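Local atomic coordinates of antibiotic biosynthesis monooxygenase (Rhodospirillum rubrum, PDB entry 4HL9), a protein that probably acts as a monooxygenase, though its substrate is not established. Residues D30-K33 against P34-D38. Numbering follows the deposited sequence.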
loop_
_atom_site.group_PDB
_atom_site.type_symbol
_atom_site.label_atom_id
_atom_site.label_comp_id
_atom_site.label_asym_id
_atom_site.label_seq_id
_atom_site.Cartn_x
_atom_site.Cartn_y
_atom_site.Cartn_z
ATOM N N ASP A 30 -6.829 -7.155 3.832
ATOM C CA ASP A 30 -7.814 -8.146 4.263
ATOM C C ASP A 30 -8.776 -8.399 3.097
ATOM O O ASP A 30 -9.082 -7.464 2.336
ATOM C CB ASP A 30 -8.636 -7.612 5.413
ATOM C CG ASP A 30 -7.837 -7.413 6.707
ATOM O OD1 ASP A 30 -6.695 -7.908 6.853
ATOM O OD2 ASP A 30 -8.409 -6.775 7.600
ATOM N N PHE A 31 -9.238 -9.643 2.979
ATOM C CA PHE A 31 -10.238 -10.019 1.960
ATOM C C PHE A 31 -11.421 -10.587 2.698
ATOM O O PHE A 31 -11.359 -11.705 3.198
ATOM C CB PHE A 31 -9.651 -11.032 0.981
ATOM C CG PHE A 31 -8.378 -10.553 0.300
ATOM C CD1 PHE A 31 -8.429 -9.975 -0.966
ATOM C CD2 PHE A 31 -7.146 -10.676 0.928
ATOM C CE1 PHE A 31 -7.264 -9.533 -1.607
ATOM C CE2 PHE A 31 -5.965 -10.229 0.301
ATOM C CZ PHE A 31 -6.026 -9.659 -0.960
ATOM N N ILE A 32 -12.465 -9.784 2.821
ATOM C CA ILE A 32 -13.610 -10.119 3.667
ATOM C C ILE A 32 -14.729 -10.715 2.796
ATOM O O ILE A 32 -14.971 -10.209 1.688
ATOM C CB ILE A 32 -14.134 -8.864 4.414
ATOM C CG1 ILE A 32 -13.020 -8.262 5.309
ATOM C CG2 ILE A 32 -15.371 -9.204 5.270
ATOM C CD1 ILE A 32 -12.335 -9.329 6.178
ATOM N N LYS A 33 -15.406 -11.754 3.300
ATOM C CA LYS A 33 -16.567 -12.330 2.585
ATOM C C LYS A 33 -17.613 -11.245 2.373
ATOM O O LYS A 33 -17.945 -10.525 3.309
ATOM C CB LYS A 33 -17.163 -13.504 3.360
ATOM C CG LYS A 33 -16.235 -14.690 3.489
ATOM C CD LYS A 33 -16.918 -15.814 4.262
ATOM C CE LYS A 33 -15.985 -16.983 4.412
ATOM N NZ LYS A 33 -16.643 -18.065 5.178
ATOM N N PRO A 34 -18.124 -11.103 1.127
ATOM C CA PRO A 34 -19.042 -10.012 0.820
ATOM C C PRO A 34 -20.233 -9.920 1.771
ATOM O O PRO A 34 -20.646 -8.815 2.108
ATOM C CB PRO A 34 -19.529 -10.341 -0.609
ATOM C CG PRO A 34 -18.423 -11.111 -1.194
ATOM C CD PRO A 34 -17.791 -11.896 -0.067
ATOM N N GLU A 35 -20.756 -11.074 2.192
ATOM C CA GLU A 35 -21.868 -11.176 3.165
ATOM C C GLU A 35 -21.580 -10.441 4.479
ATOM O O GLU A 35 -22.510 -10.042 5.185
ATOM C CB GLU A 35 -22.124 -12.646 3.565
ATOM C CG GLU A 35 -22.168 -13.659 2.478
ATOM C CD GLU A 35 -20.816 -14.297 2.175
ATOM O OE1 GLU A 35 -20.347 -15.196 2.921
ATOM O OE2 GLU A 35 -20.243 -13.916 1.148
ATOM N N ALA A 36 -20.290 -10.296 4.809
ATOM C CA ALA A 36 -19.853 -9.840 6.144
ATOM C C ALA A 36 -19.418 -8.373 6.232
ATOM O O ALA A 36 -19.056 -7.897 7.308
ATOM C CB ALA A 36 -18.731 -10.748 6.661
ATOM N N ILE A 37 -19.462 -7.654 5.108
ATOM C CA ILE A 37 -18.908 -6.311 5.017
ATOM C C ILE A 37 -19.557 -5.362 6.024
ATOM O O ILE A 37 -18.853 -4.601 6.710
ATOM C CB ILE A 37 -18.994 -5.763 3.544
ATOM C CG1 ILE A 37 -17.955 -6.472 2.646
ATOM C CG2 ILE A 37 -18.865 -4.247 3.515
ATOM C CD1 ILE A 37 -18.301 -6.461 1.146
ATOM N N ASP A 38 -20.891 -5.407 6.119
ATOM C CA ASP A 38 -21.611 -4.533 7.052
ATOM C C ASP A 38 -21.312 -4.839 8.529
ATOM O O ASP A 38 -21.338 -3.951 9.364
ATOM C CB ASP A 38 -23.125 -4.530 6.773
ATOM C CG ASP A 38 -23.468 -3.875 5.428
ATOM O OD1 ASP A 38 -22.674 -3.041 4.938
ATOM O OD2 ASP A 38 -24.517 -4.209 4.844
#
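Lys33 O accepts a hydrogen bond from Ala36 N at 2.8 Å, closing a turn that shows how the end of an inner sheet strand is joined to a helix: the chain leaves strand 24-32, turns at Lys33-Pro34-Glu35-Ala36 and enters helix 37-52. The helical angles of Pro34 and Glu35 on the way to Ala36 make this a type I beta turn. The donor nitrogen stands 43° out of the carbonyl plane, yet the bond is fairly straight at 158°. A weak backbone bond from Ile37 N to Pro34 O continues the winding.

The tighter, more buried side pairs two methyls beside the hydrogen-bonded carbonyl. Ile32 has CG2 anti to its backbone N, which carries this methyl to 4.0 Å from Ala36 CB; the Ile32 side chain also touches Phe72, Val40 and Tyr44. Ala36 CB rests 3.5 Å from Lys33 O, and it also touches His103.

The outer side is looser and exposed. Glu35 bends at chi2 (91°) and brings its carboxylate back over the aliphatic stem of Lys33, where Glu35 OE1 stands 3.6 Å from Lys33 CB and 3.7 Å from Lys33 CD. The lysine chain runs on fully extended beyond CG, leaving Lys33 NZ 5.2 Å from Glu35 OE1. The opposite charges may therefore attract across the surface without forming a salt bridge, whereas between the two segments the turn is held mainly by one backbone hydrogen bond and a methyl-methyl contact.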